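Local coordinates for nsp9 (Porcine coronavirus HKU15, PDB 5YM6), which binds nucleic acid with an affinity that dimerization enhances, and probably serves viral RNA replication, at residues Thr15-Phe29 with Ala41-Thr53. Residues are numbered along the deposited sequence; the frame is centred on the assembly and turned at random.
Sequences TAQDFNGNESTVKSF and AITSTKDNLKTVT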
loop_
_atom_site.group_PDB
_atom_site.type_symbol
_atom_site.label_atom_id
_atom_site.label_comp_id
_atom_site.label_asym_id
_atom_site.label_seq_id
_atom_site.Cartn_x
_atom_site.Cartn_y
_atom_site.Cartn_z
ATOM N N THR B 15 -16.422 8.140 -14.843
ATOM C CA THR B 15 -17.659 7.527 -15.288
ATOM C C THR B 15 -17.399 6.053 -15.537
ATOM O O THR B 15 -16.449 5.695 -16.235
ATOM C CB THR B 15 -18.184 8.201 -16.556
ATOM O OG1 THR B 15 -18.432 9.586 -16.272
ATOM C CG2 THR B 15 -19.477 7.530 -17.032
ATOM N N ALA B 16 -18.229 5.204 -14.944
ATOM C CA ALA B 16 -18.120 3.772 -15.125
ATOM C C ALA B 16 -19.340 3.256 -15.875
ATOM O O ALA B 16 -20.378 3.924 -15.950
ATOM C CB ALA B 16 -17.978 3.071 -13.770
ATOM N N GLN B 17 -19.206 2.053 -16.417
ATOM C CA GLN B 17 -20.236 1.433 -17.228
ATOM C C GLN B 17 -20.546 0.076 -16.616
ATOM O O GLN B 17 -19.618 -0.652 -16.238
ATOM C CB GLN B 17 -19.751 1.283 -18.681
ATOM C CG GLN B 17 -19.417 2.601 -19.399
ATOM C CD GLN B 17 -18.072 3.222 -19.001
ATOM O OE1 GLN B 17 -17.025 2.547 -18.959
ATOM N NE2 GLN B 17 -18.094 4.521 -18.727
ATOM N N ASP B 18 -21.823 -0.277 -16.490
ATOM C CA ASP B 18 -22.136 -1.606 -15.970
ATOM C C ASP B 18 -22.338 -2.601 -17.112
ATOM O O ASP B 18 -22.145 -2.266 -18.277
ATOM C CB ASP B 18 -23.359 -1.575 -15.033
ATOM C CG ASP B 18 -24.644 -1.143 -15.718
ATOM O OD1 ASP B 18 -24.776 -1.298 -16.949
ATOM O OD2 ASP B 18 -25.535 -0.658 -14.998
ATOM N N PHE B 19 -22.725 -3.825 -16.772
ATOM C CA PHE B 19 -22.830 -4.865 -17.781
ATOM C C PHE B 19 -23.958 -4.573 -18.771
ATOM O O PHE B 19 -23.930 -5.050 -19.906
ATOM C CB PHE B 19 -22.997 -6.222 -17.105
ATOM C CG PHE B 19 -21.703 -6.764 -16.536
ATOM C CD1 PHE B 19 -21.249 -6.352 -15.293
ATOM C CD2 PHE B 19 -20.936 -7.661 -17.256
ATOM C CE1 PHE B 19 -20.055 -6.834 -14.772
ATOM C CE2 PHE B 19 -19.741 -8.149 -16.744
ATOM C CZ PHE B 19 -19.301 -7.733 -15.499
ATOM N N ASN B 20 -24.913 -3.747 -18.351
ATOM C CA ASN B 20 -25.977 -3.250 -19.228
ATOM C C ASN B 20 -25.521 -2.174 -20.206
ATOM O O ASN B 20 -26.243 -1.818 -21.140
ATOM C CB ASN B 20 -27.118 -2.668 -18.400
ATOM C CG ASN B 20 -28.113 -3.700 -17.956
ATOM O OD1 ASN B 20 -27.754 -4.807 -17.558
ATOM N ND2 ASN B 20 -29.386 -3.334 -18.008
ATOM N N GLY B 21 -24.343 -1.618 -19.963
ATOM C CA GLY B 21 -23.867 -0.502 -20.751
ATOM C C GLY B 21 -24.316 0.826 -20.177
ATOM O O GLY B 21 -24.120 1.868 -20.792
ATOM N N ASN B 22 -24.922 0.793 -18.994
ATOM C CA ASN B 22 -25.415 2.011 -18.365
ATOM C C ASN B 22 -24.352 2.673 -17.512
ATOM O O ASN B 22 -23.622 2.000 -16.791
ATOM C CB ASN B 22 -26.661 1.715 -17.530
ATOM C CG ASN B 22 -27.839 1.309 -18.392
ATOM O OD1 ASN B 22 -27.987 1.804 -19.506
ATOM N ND2 ASN B 22 -28.654 0.381 -17.904
ATOM N N GLU B 23 -24.295 3.994 -17.597
ATOM C CA GLU B 23 -23.213 4.785 -17.003
ATOM C C GLU B 23 -23.547 5.390 -15.653
ATOM O O GLU B 23 -24.692 5.734 -15.391
ATOM C CB GLU B 23 -22.825 5.916 -17.952
ATOM C CG GLU B 23 -22.216 5.439 -19.248
ATOM C CD GLU B 23 -21.609 6.581 -20.024
ATOM O OE1 GLU B 23 -22.076 7.725 -19.840
ATOM O OE2 GLU B 23 -20.663 6.335 -20.804
ATOM N N SER B 24 -22.539 5.544 -14.799
ATOM C CA SER B 24 -22.739 6.226 -13.531
ATOM C C SER B 24 -21.420 6.815 -13.056
ATOM O O SER B 24 -20.354 6.367 -13.467
ATOM C CB SER B 24 -23.315 5.276 -12.482
ATOM O OG SER B 24 -22.440 4.200 -12.241
ATOM N N THR B 25 -21.500 7.835 -12.209
ATOM C CA THR B 25 -20.297 8.477 -11.705
ATOM C C THR B 25 -19.766 7.698 -10.508
ATOM O O THR B 25 -20.539 7.258 -9.648
ATOM C CB THR B 25 -20.558 9.956 -11.316
ATOM O OG1 THR B 25 -19.434 10.461 -10.585
ATOM C CG2 THR B 25 -21.751 10.059 -10.438
ATOM N N VAL B 26 -18.450 7.509 -10.463
ATOM C CA VAL B 26 -17.817 6.762 -9.378
ATOM C C VAL B 26 -16.660 7.551 -8.759
ATOM O O VAL B 26 -16.101 8.444 -9.386
ATOM C CB VAL B 26 -17.286 5.383 -9.869
ATOM C CG1 VAL B 26 -18.429 4.519 -10.392
ATOM C CG2 VAL B 26 -16.224 5.560 -10.964
ATOM N N LYS B 27 -16.318 7.222 -7.520
ATOM C CA LYS B 27 -15.150 7.789 -6.865
ATOM C C LYS B 27 -13.905 7.072 -7.354
ATOM O O LYS B 27 -13.847 5.840 -7.314
ATOM C CB LYS B 27 -15.268 7.666 -5.353
ATOM C CG LYS B 27 -14.041 8.129 -4.601
ATOM C CD LYS B 27 -14.334 8.201 -3.107
ATOM C CE LYS B 27 -13.216 8.863 -2.332
ATOM N NZ LYS B 27 -13.496 8.774 -0.869
ATOM N N SER B 28 -12.914 7.826 -7.816
ATOM C CA SER B 28 -11.712 7.206 -8.369
ATOM C C SER B 28 -10.489 7.426 -7.496
ATOM O O SER B 28 -10.316 8.492 -6.910
ATOM C CB SER B 28 -11.455 7.741 -9.774
ATOM O OG SER B 28 -11.432 9.164 -9.752
ATOM N N PHE B 29 -9.623 6.414 -7.444
ATOM C CA PHE B 29 -8.407 6.451 -6.634
ATOM C C PHE B 29 -7.202 6.413 -7.550
ATOM O O PHE B 29 -7.006 5.459 -8.293
ATOM C CB PHE B 29 -8.360 5.274 -5.655
ATOM C CG PHE B 29 -9.434 5.323 -4.603
ATOM C CD1 PHE B 29 -10.749 4.993 -4.913
ATOM C CD2 PHE B 29 -9.138 5.720 -3.317
ATOM C CE1 PHE B 29 -11.734 5.047 -3.949
ATOM C CE2 PHE B 29 -10.131 5.776 -2.350
ATOM C CZ PHE B 29 -11.415 5.444 -2.669
ATOM N N ALA B 41 -8.091 2.262 -8.667
ATOM C CA ALA B 41 -9.349 1.692 -8.173
ATOM C C ALA B 41 -10.509 2.668 -8.239
ATOM O O ALA B 41 -10.308 3.887 -8.312
ATOM C CB ALA B 41 -9.167 1.199 -6.727
ATOM N N ILE B 42 -11.733 2.133 -8.195
ATOM C CA ILE B 42 -12.910 2.972 -8.029
ATOM C C ILE B 42 -13.777 2.386 -6.932
ATOM O O ILE B 42 -13.691 1.186 -6.652
ATOM C CB ILE B 42 -13.717 3.091 -9.322
ATOM C CG1 ILE B 42 -14.233 1.717 -9.765
ATOM C CG2 ILE B 42 -12.851 3.735 -10.413
ATOM C CD1 ILE B 42 -15.318 1.779 -10.814
ATOM N N THR B 43 -14.575 3.237 -6.291
ATOM C CA THR B 43 -15.636 2.759 -5.408
ATOM C C THR B 43 -16.993 3.300 -5.832
ATOM O O THR B 43 -17.110 4.370 -6.426
ATOM C CB THR B 43 -15.395 3.127 -3.935
ATOM O OG1 THR B 43 -15.323 4.554 -3.795
ATOM C CG2 THR B 43 -14.110 2.487 -3.420
ATOM N N SER B 44 -18.020 2.516 -5.536
ATOM C CA SER B 44 -19.373 2.787 -5.995
ATOM C C SER B 44 -20.338 2.051 -5.088
ATOM O O SER B 44 -19.961 1.065 -4.479
ATOM C CB SER B 44 -19.558 2.311 -7.434
ATOM O OG SER B 44 -20.915 2.387 -7.821
ATOM N N THR B 45 -21.583 2.508 -5.017
ATOM C CA THR B 45 -22.598 1.740 -4.315
ATOM C C THR B 45 -23.168 0.650 -5.232
ATOM O O THR B 45 -23.920 -0.218 -4.783
ATOM C CB THR B 45 -23.730 2.640 -3.800
ATOM O OG1 THR B 45 -24.239 3.423 -4.881
ATOM C CG2 THR B 45 -23.207 3.571 -2.714
ATOM N N LYS B 46 -22.804 0.684 -6.511
ATOM C CA LYS B 46 -23.292 -0.318 -7.469
ATOM C C LYS B 46 -22.380 -1.541 -7.456
ATOM O O LYS B 46 -21.149 -1.393 -7.421
ATOM C CB LYS B 46 -23.371 0.261 -8.881
ATOM C CG LYS B 46 -24.378 1.396 -9.068
ATOM C CD LYS B 46 -24.524 1.764 -10.548
ATOM C CE LYS B 46 -24.960 0.554 -11.377
ATOM N NZ LYS B 46 -24.974 0.765 -12.863
ATOM N N ASP B 47 -22.965 -2.739 -7.504
ATOM C CA ASP B 47 -22.159 -3.958 -7.459
ATOM C C ASP B 47 -21.938 -4.584 -8.840
ATOM O O ASP B 47 -21.317 -5.643 -8.948
ATOM C CB ASP B 47 -22.788 -4.988 -6.504
ATOM C CG ASP B 47 -24.093 -5.607 -7.032
ATOM O OD1 ASP B 47 -24.648 -5.164 -8.057
ATOM O OD2 ASP B 47 -24.573 -6.558 -6.383
ATOM N N ASN B 48 -22.400 -3.908 -9.891
ATOM C CA ASN B 48 -22.383 -4.491 -11.230
ATOM C C ASN B 48 -21.552 -3.729 -12.254
ATOM O O ASN B 48 -21.821 -3.815 -13.451
ATOM C CB ASN B 48 -23.814 -4.640 -11.768
ATOM C CG ASN B 48 -24.560 -3.315 -11.841
ATOM O OD1 ASN B 48 -24.351 -2.439 -11.021
ATOM N ND2 ASN B 48 -25.436 -3.171 -12.837
ATOM N N LEU B 49 -20.529 -3.005 -11.806
ATOM C CA LEU B 49 -19.711 -2.251 -12.749
ATOM C C LEU B 49 -18.759 -3.179 -13.508
ATOM O O LEU B 49 -18.193 -4.116 -12.941
ATOM C CB LEU B 49 -18.920 -1.149 -12.027
ATOM C CG LEU B 49 -19.807 -0.169 -11.253
ATOM C CD1 LEU B 49 -18.975 0.957 -10.672
ATOM C CD2 LEU B 49 -20.918 0.393 -12.155
ATOM N N LYS B 50 -18.574 -2.897 -14.793
ATOM C CA LYS B 50 -17.704 -3.708 -15.627
ATOM C C LYS B 50 -16.483 -2.947 -16.135
ATOM O O LYS B 50 -15.381 -3.499 -16.196
ATOM C CB LYS B 50 -18.495 -4.269 -16.811
ATOM C CG LYS B 50 -17.666 -5.124 -17.756
ATOM C CD LYS B 50 -18.496 -5.614 -18.929
ATOM C CE LYS B 50 -17.629 -6.324 -19.960
ATOM N NZ LYS B 50 -18.449 -6.735 -21.133
ATOM N N THR B 51 -16.668 -1.694 -16.523
ATOM C CA THR B 51 -15.561 -0.914 -17.060
ATOM C C THR B 51 -15.564 0.493 -16.500
ATOM O O THR B 51 -16.562 0.954 -15.939
ATOM C CB THR B 51 -15.582 -0.834 -18.617
ATOM O OG1 THR B 51 -16.752 -0.135 -19.069
ATOM C CG2 THR B 51 -15.536 -2.219 -19.240
ATOM N N VAL B 52 -14.435 1.170 -16.652
ATOM C CA VAL B 52 -14.350 2.567 -16.256
ATOM C C VAL B 52 -13.622 3.323 -17.357
ATOM O O VAL B 52 -12.683 2.811 -17.973
ATOM C CB VAL B 52 -13.658 2.743 -14.898
ATOM C CG1 VAL B 52 -12.215 2.204 -14.937
ATOM C CG2 VAL B 52 -13.680 4.200 -14.472
ATOM N N THR B 53 -14.104 4.520 -17.643
ATOM C CA THR B 53 -13.478 5.336 -18.669
ATOM C C THR B 53 -12.453 6.255 -18.043
ATOM O O THR B 53 -12.739 6.970 -17.088
ATOM C CB THR B 53 -14.514 6.155 -19.442
ATOM O OG1 THR B 53 -15.349 5.256 -20.176
ATOM C CG2 THR B 53 -13.822 7.099 -20.411
HETATM O O HOH W 1 -14.625 8.951 -16.900
HETATM O O HOH W 2 -25.587 -4.712 -15.072
HETATM O O HOH W 3 -23.206 2.198 -14.063
HETATM O O HOH W 4 -21.787 4.478 -9.491
#
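Q17 meets K50 and T51 together at a classic beta bulge: both backbone N-H groups converge on Q17 O, K50 N at 2.9 Å and T51 N at 3.1 Å. The bulge lies where strand 8-18 pairs with strand 49-55; on the far side of strand 8-18, strand 23-33 pairs with 36-44 through K27 with T43 and F29 with A41. The side chain of Q17 can be followed outward. Its CB lies beside T51 OG1; CG, anti to the carbonyl carbon, leads to a bend at chi2 (77°) that turns the amide back across the neighbouring strand. There OE1 accepts from T51 OG1 at 2.7 Å, in the amide plane and on a lone pair, while NE2 gives only weak bonds to T53 OG1 and T15 O. A long chain ending in both acceptor and donor suits a row of threonines. Inside, small A16 admits L49, whose CD1 also packs against V26 CG1 at 3.6 Å; branched I42 meets V26 through their CG2 methyls. These four gather on one side, consistent with the barrel-like nsp9 fold. At the turn, F19 turns one ring face to the aliphatic part of K50: CB stands over the ring centre, 3.7 Å from the centroid, in a CH-pi contact, and the extended chain carries CG and CD on across the ring. D18 shares out its carboxylate. OD1 takes N22 N, bracing the type I turn, whereas K46 NZ forms a salt bridge with OD2 at 2.6 Å, from the anti side and 27° out of the carboxylate plane, and a water links NZ to N22 O and S24 OG. Paired to lysine, buried D18 probably stays ionised, so charge and water tie the 18-23 hairpin turn to the loop joining strands 36-44 and 49-55.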